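Ficolin-3 (PDB 2J5Z) is a lectin of innate immunity that binds galactose, through a trimeric fibrinogen-like recognition domain that also carries a calcium ion. Local coordinates at residues Thr24-Tyr29 and Phe42-Thr47; Arg57-Ser62 and Tyr213-Met218. All coordinates share one frame; numbering follows the deposited sequence. Where two conformers were deposited one is given.

Interactions 1 and 2 lie in series along the chain and in one antiparallel sheet of the fibrinogen-like domain, their centres about 17 Å apart. Strand 38-44, which closes interaction 1, is the sheet neighbour of strand 52-58, which opens interaction 2. Side chains join them directly: Asp44 OD2 takes a salt bridge from Arg217 NH2 at 2.7 Å, and the Phe42 ring forms a cation-pi contact with Arg57, CE1 to NH1 3.8 Å. Interaction 1 borders the second subunit of the trimer, and Arg57 reaches that subunit too. Neither contact includes residues of the galactose pocket (Val171, Ser179, Cys180, Tyr181, Tyr199, Val209) or of the calcium site.

Interaction 1 (Thr24-Tyr29 and Phe42-Thr47); sequences TLSGWY and FCDMDT
Backbone bonds set the register between 24-29 and 42-47. Gly27 and Cys43 form an antiparallel hydrogen-bonded pair, Gly27 N to Cys43 O 3.0 Å and Cys43 N to Gly27 O 2.9 Å. Glycine suits position 27 because its backbone angles (phi 161°) would jam a CB against the preceding carbonyl. Phe42 CE1 lies 3.4 Å from Gly27 CA.

Aromatic contacts cover the face bearing Trp28 and Phe42. Their close pairing puts Phe42 CB over the indole six-membered ring, 3.9 Å from its centroid, as a CH-pi contact; CG, anti to the backbone N (chi1 -172°), then turns the phenyl edge to the five-membered ring, edge-to-face, planes at 73°. This is the beta hairpin of strands 28-32 and 38-44; its other face carries Cys43, disulfide-bonded to Cys15.

Polar side chains organise the turn that follows. Ser26 OG accepts from Met45 N at 2.8 Å, as a short hydroxyl near the backbone can. Asp46 N closes an Asx turn on Asp44 OD1, and Thr47 N extends it to an Asx motif, OD2 being engaged by Arg217. One water joins Thr24 O (2.6 Å) to Met45 O (2.9 Å); a second, weakly bonded to Met45 O, does so more loosely. Asp46 bridges to Arg67 of the second subunit.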
loop_
_atom_site.group_PDB
_atom_site.type_symbol
_atom_site.label_atom_id
_atom_site.label_comp_id
_atom_site.label_asym_id
_atom_site.label_seq_id
_atom_site.Cartn_x
_atom_site.Cartn_y
_atom_site.Cartn_z
ATOM N N THR A 24 -13.525 7.792 -5.443
ATOM C CA THR A 24 -13.803 8.239 -4.080
ATOM C C THR A 24 -12.918 7.659 -2.979
ATOM O O THR A 24 -13.046 8.058 -1.810
ATOM C CB THR A 24 -15.256 7.934 -3.714
ATOM O OG1 THR A 24 -15.515 6.562 -4.011
ATOM C CG2 THR A 24 -16.201 8.800 -4.522
ATOM N N LEU A 25 -12.030 6.730 -3.321
ATOM C CA LEU A 25 -11.117 6.166 -2.323
ATOM C C LEU A 25 -9.733 6.809 -2.405
ATOM O O LEU A 25 -9.121 6.831 -3.471
ATOM C CB LEU A 25 -10.985 4.653 -2.521
ATOM C CG LEU A 25 -11.949 3.727 -1.756
ATOM C CD1 LEU A 25 -13.259 4.382 -1.363
ATOM C CD2 LEU A 25 -12.171 2.371 -2.447
ATOM N N SER A 26 -9.228 7.313 -1.287
ATOM C CA SER A 26 -7.864 7.860 -1.291
ATOM C C SER A 26 -6.839 6.819 -1.717
ATOM O O SER A 26 -6.974 5.633 -1.405
ATOM C CB SER A 26 -7.502 8.402 0.094
ATOM O OG SER A 26 -8.470 9.343 0.514
ATOM N N GLY A 27 -5.809 7.233 -2.453
ATOM C CA GLY A 27 -4.788 6.273 -2.833
ATOM C C GLY A 27 -3.999 6.791 -4.018
ATOM O O GLY A 27 -4.108 7.966 -4.369
ATOM N N TRP A 28 -3.253 5.901 -4.655
ATOM C CA TRP A 28 -2.363 6.293 -5.766
ATOM C C TRP A 28 -3.094 6.277 -7.113
ATOM O O TRP A 28 -3.742 5.287 -7.486
ATOM C CB TRP A 28 -1.104 5.415 -5.774
ATOM C CG TRP A 28 -0.251 5.724 -4.583
ATOM C CD1 TRP A 28 -0.320 5.144 -3.345
ATOM C CD2 TRP A 28 0.750 6.744 -4.495
ATOM N NE1 TRP A 28 0.590 5.732 -2.498
ATOM C CE2 TRP A 28 1.264 6.713 -3.177
ATOM C CE3 TRP A 28 1.290 7.655 -5.412
ATOM C CZ2 TRP A 28 2.268 7.582 -2.746
ATOM C CZ3 TRP A 28 2.294 8.514 -4.986
ATOM C CH2 TRP A 28 2.778 8.466 -3.665
ATOM N N TYR A 29 -2.997 7.391 -7.829
ATOM C CA TYR A 29 -3.654 7.563 -9.117
ATOM C C TYR A 29 -2.661 8.186 -10.081
ATOM O O TYR A 29 -1.742 8.855 -9.659
ATOM C CB TYR A 29 -4.825 8.523 -8.998
ATOM C CG TYR A 29 -5.999 7.978 -8.218
ATOM C CD1 TYR A 29 -7.044 7.343 -8.864
ATOM C CD2 TYR A 29 -6.050 8.099 -6.835
ATOM C CE1 TYR A 29 -8.132 6.842 -8.155
ATOM C CE2 TYR A 29 -7.122 7.605 -6.116
ATOM C CZ TYR A 29 -8.156 6.976 -6.788
ATOM O OH TYR A 29 -9.221 6.472 -6.082
ATOM N N PHE A 42 -0.544 10.610 -4.846
ATOM C CA PHE A 42 -1.507 10.196 -3.824
ATOM C C PHE A 42 -2.605 11.221 -3.702
ATOM O O PHE A 42 -2.333 12.388 -3.393
ATOM C CB PHE A 42 -0.836 10.002 -2.464
ATOM C CG PHE A 42 -1.753 9.402 -1.439
ATOM C CD1 PHE A 42 -1.839 8.019 -1.298
ATOM C CD2 PHE A 42 -2.548 10.209 -0.645
ATOM C CE1 PHE A 42 -2.694 7.452 -0.370
ATOM C CE2 PHE A 42 -3.422 9.641 0.292
ATOM C CZ PHE A 42 -3.480 8.258 0.425
ATOM N N CYS A 43 -3.842 10.795 -3.966
ATOM C CA CYS A 43 -5.001 11.679 -3.822
ATOM C C CYS A 43 -5.710 11.353 -2.522
ATOM O O CYS A 43 -6.044 10.190 -2.275
ATOM C CB CYS A 43 -5.986 11.465 -4.957
ATOM S SG CYS A 43 -5.387 11.962 -6.589
ATOM N N ASP A 44 -5.922 12.370 -1.695
ATOM C CA ASP A 44 -6.747 12.190 -0.496
ATOM C C ASP A 44 -8.152 12.596 -0.894
ATOM O O ASP A 44 -8.416 13.767 -1.161
ATOM C CB ASP A 44 -6.224 13.040 0.663
ATOM C CG ASP A 44 -7.082 12.920 1.915
ATOM O OD1 ASP A 44 -8.291 12.643 1.794
ATOM O OD2 ASP A 44 -6.534 13.110 3.025
ATOM N N MET A 45 -9.050 11.621 -0.950
ATOM C CA MET A 45 -10.395 11.859 -1.447
ATOM C C MET A 45 -11.403 12.048 -0.320
ATOM O O MET A 45 -12.605 12.100 -0.568
ATOM C CB MET A 45 -10.842 10.696 -2.330
ATOM C CG MET A 45 -9.959 10.461 -3.569
ATOM S SD MET A 45 -9.728 11.998 -4.486
ATOM C CE MET A 45 -9.380 11.337 -6.125
ATOM N N ASP A 46 -10.919 12.171 0.914
ATOM C CA ASP A 46 -11.818 12.168 2.074
ATOM C C ASP A 46 -11.696 13.378 3.011
ATOM O O ASP A 46 -12.709 13.914 3.468
ATOM C CB ASP A 46 -11.672 10.858 2.859
ATOM C CG ASP A 46 -12.951 10.468 3.587
ATOM O OD1 ASP A 46 -13.826 11.346 3.757
ATOM O OD2 ASP A 46 -13.084 9.289 3.975
ATOM N N THR A 47 -10.473 13.808 3.310
ATOM C CA THR A 47 -10.287 14.935 4.212
ATOM C C THR A 47 -10.750 16.256 3.619
ATOM O O THR A 47 -10.372 16.617 2.504
ATOM C CB THR A 47 -8.840 15.039 4.742
ATOM O OG1 THR A 47 -8.042 15.792 3.830
ATOM C CG2 THR A 47 -8.247 13.663 4.947
HETATM O O HOH W 1 -13.082 9.199 0.777
HETATM O O HOH W 2 -14.552 10.030 -0.992
HETATM O O HOH W 3 -8.114 9.512 3.087
#

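Interaction 2 (Arg57-Ser62 and Tyr213-Met218)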
loop_
_atom_site.group_PDB
_atom_site.type_symbol
_atom_site.label_atom_id
_atom_site.label_comp_id
_atom_site.label_asym_id
_atom_site.label_seq_id
_atom_site.Cartn_x
_atom_site.Cartn_y
_atom_site.Cartn_z
ATOM N N ARG A 57 4.940 13.420 2.801
ATOM C CA ARG A 57 4.357 12.698 3.908
ATOM C C ARG A 57 5.493 12.176 4.777
ATOM O O ARG A 57 6.449 11.601 4.257
ATOM C CB ARG A 57 3.488 11.553 3.370
ATOM C CG ARG A 57 2.681 10.801 4.388
ATOM C CD ARG A 57 1.550 10.023 3.687
ATOM N NE ARG A 57 2.045 8.870 2.939
ATOM C CZ ARG A 57 1.265 8.026 2.273
ATOM N NH1 ARG A 57 -0.047 8.215 2.242
ATOM N NH2 ARG A 57 1.790 6.994 1.630
ATOM N N ARG A 58 5.383 12.420 6.083
ATOM C CA ARG A 58 6.295 11.858 7.107
ATOM C C ARG A 58 5.457 11.026 8.073
ATOM O O ARG A 58 4.359 11.434 8.426
ATOM C CB ARG A 58 6.969 12.975 7.895
ATOM C CG ARG A 58 7.778 13.966 7.070
ATOM C CD ARG A 58 8.781 13.303 6.145
ATOM N NE ARG A 58 9.968 12.748 6.828
ATOM C CZ ARG A 58 10.983 13.458 7.315
ATOM N NH1 ARG A 58 10.979 14.795 7.275
ATOM N NH2 ARG A 58 12.012 12.823 7.878
ATOM N N GLN A 59 5.969 9.873 8.508
ATOM C CA GLN A 59 5.146 8.906 9.254
ATOM C C GLN A 59 5.919 8.037 10.249
ATOM O O GLN A 59 5.394 7.694 11.305
ATOM C CB GLN A 59 4.433 7.942 8.288
ATOM C CG GLN A 59 3.651 8.586 7.183
ATOM C CD GLN A 59 2.662 7.647 6.554
ATOM O OE1 GLN A 59 1.535 8.039 6.239
ATOM N NE2 GLN A 59 3.060 6.393 6.382
ATOM N N ASP A 60 7.140 7.649 9.897
ATOM C CA ASP A 60 7.836 6.612 10.669
ATOM C C ASP A 60 9.358 6.674 10.623
ATOM O O ASP A 60 10.039 5.892 11.301
ATOM C CB ASP A 60 7.343 5.213 10.246
ATOM C CG ASP A 60 7.537 4.927 8.755
ATOM O OD1 ASP A 60 6.969 3.926 8.270
ATOM O OD2 ASP A 60 8.248 5.676 8.066
ATOM N N GLY A 61 9.899 7.594 9.836
ATOM C CA GLY A 61 11.340 7.742 9.730
ATOM C C GLY A 61 12.012 6.654 8.911
ATOM O O GLY A 61 13.229 6.473 8.989
ATOM N N SER A 62 11.221 5.938 8.113
ATOM C CA SER A 62 11.753 4.864 7.284
ATOM C C SER A 62 12.564 5.388 6.094
ATOM O O SER A 62 13.456 4.707 5.601
ATOM C CB SER A 62 10.632 3.926 6.818
ATOM O OG SER A 62 9.680 4.598 6.009
ATOM N N TYR A 213 7.233 16.704 15.240
ATOM C CA TYR A 213 5.973 16.015 15.028
ATOM C C TYR A 213 6.207 14.565 14.596
ATOM O O TYR A 213 7.240 14.243 14.011
ATOM C CB TYR A 213 5.164 16.748 13.953
ATOM C CG TYR A 213 4.764 18.138 14.394
ATOM C CD1 TYR A 213 3.562 18.349 15.047
ATOM C CD2 TYR A 213 5.614 19.227 14.193
ATOM C CE1 TYR A 213 3.187 19.628 15.466
ATOM C CE2 TYR A 213 5.255 20.503 14.615
ATOM C CZ TYR A 213 4.047 20.693 15.249
ATOM O OH TYR A 213 3.687 21.953 15.671
ATOM N N ARG A 214 5.227 13.718 14.895
ATOM C CA ARG A 214 5.246 12.291 14.575
ATOM C C ARG A 214 4.843 12.024 13.122
ATOM O O ARG A 214 5.410 11.153 12.456
ATOM C CB ARG A 214 4.298 11.549 15.531
ATOM C CG ARG A 214 4.018 10.094 15.180
ATOM C CD ARG A 214 3.154 9.425 16.247
ATOM N NE ARG A 214 3.923 9.082 17.445
ATOM C CZ ARG A 214 3.380 8.742 18.612
ATOM N NH1 ARG A 214 2.061 8.700 18.746
ATOM N NH2 ARG A 214 4.158 8.445 19.647
ATOM N N ARG A 215 3.859 12.782 12.646
ATOM C CA ARG A 215 3.331 12.628 11.288
ATOM C C ARG A 215 3.072 13.989 10.661
ATOM O O ARG A 215 2.520 14.879 11.306
ATOM C CB ARG A 215 2.023 11.841 11.301
ATOM C CG ARG A 215 2.119 10.448 11.935
ATOM C CD ARG A 215 0.744 9.796 12.030
ATOM N NE ARG A 215 0.131 9.657 10.714
ATOM C CZ ARG A 215 0.166 8.545 9.984
ATOM N NH1 ARG A 215 0.783 7.461 10.438
ATOM N NH2 ARG A 215 -0.422 8.517 8.797
ATOM N N VAL A 216 3.451 14.143 9.398
ATOM C CA VAL A 216 3.203 15.393 8.685
ATOM C C VAL A 216 2.700 15.058 7.288
ATOM O O VAL A 216 3.116 14.058 6.718
ATOM C CB VAL A 216 4.523 16.198 8.539
ATOM C CG1 VAL A 216 4.299 17.448 7.698
ATOM C CG2 VAL A 216 5.098 16.555 9.917
ATOM N N ARG A 217 1.818 15.882 6.731
ATOM C CA ARG A 217 1.509 15.786 5.295
ATOM C C ARG A 217 1.437 17.184 4.727
ATOM O O ARG A 217 1.027 18.100 5.429
ATOM C CB ARG A 217 0.178 15.084 5.026
ATOM C CG ARG A 217 0.073 13.649 5.544
ATOM C CD ARG A 217 -1.104 12.936 4.897
ATOM N NE ARG A 217 -2.403 13.535 5.194
ATOM C CZ ARG A 217 -3.528 13.141 4.609
ATOM N NH1 ARG A 217 -3.489 12.166 3.714
ATOM N NH2 ARG A 217 -4.689 13.701 4.914
ATOM N N MET A 218 1.838 17.345 3.464
ATOM C CA MET A 218 1.609 18.607 2.744
ATOM C C MET A 218 0.809 18.299 1.491
ATOM O O MET A 218 1.140 17.368 0.747
ATOM C CB MET A 218 2.936 19.279 2.367
ATOM C CG MET A 218 3.926 19.439 3.534
ATOM S SD MET A 218 5.518 20.165 3.039
ATOM C CE MET A 218 5.076 21.884 2.778
HETATM O O HOH W 4 -1.754 9.928 3.774
#
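Strands 52-58 and 215-220 run antiparallel here, with Arg58 and Val216 as a hydrogen-bonded pair and Arg57 and Arg217 as a non-hydrogen-bonded one. The two bonds differ in quality: Arg58 N points almost straight at Val216 O (2.9 Å, 171°) in the carbonyl plane, whereas Val216 N meets Arg58 O at 3.0 Å from above the plane of the Arg58 carbonyl (33° out of it). Where the strand begins, Arg214 and Arg215 both face Glu106 of strand 101-106, which flanks 215-220 on the side away from 57-62: a classic beta bulge.

On one face Arg57 and Arg217 lie side by side and point the same way, their aliphatic stems touching at Arg57 CG and Arg217 CG, 4.0 Å apart. Long, flexible arginines suit this place because the stems pack while the charged ends reach outward, Arg57 NE to Ser81 O. Arg215 rises beside them, bent at chi3; Gln59 CG lies over one face of its guanidinium, offset toward the rim, amide and guanidinium planes 41° apart, and Arg215 NH2 is 3.3 Å from Gln59 OE1. On the other face Arg58 CB packs against Val216 CB at 4.1 Å; a branched apolar valine suits this buried position. Arg58 bends at chi2 and chi3 and leads away from Val216, NH1 donating to the carbonyls of Leu185 and Gly187.

The nearly coplanar guanidiniums of Arg57 and Arg217, NH1 atoms 5.4 Å apart, share one water besides their own partners. Glu80 of the second subunit bridges to Arg57, Asp44 and Glu104 to Arg217, consistent with two arginines being tolerated side by side because carboxylates from outside the two segments, one across the trimer interface, balance them.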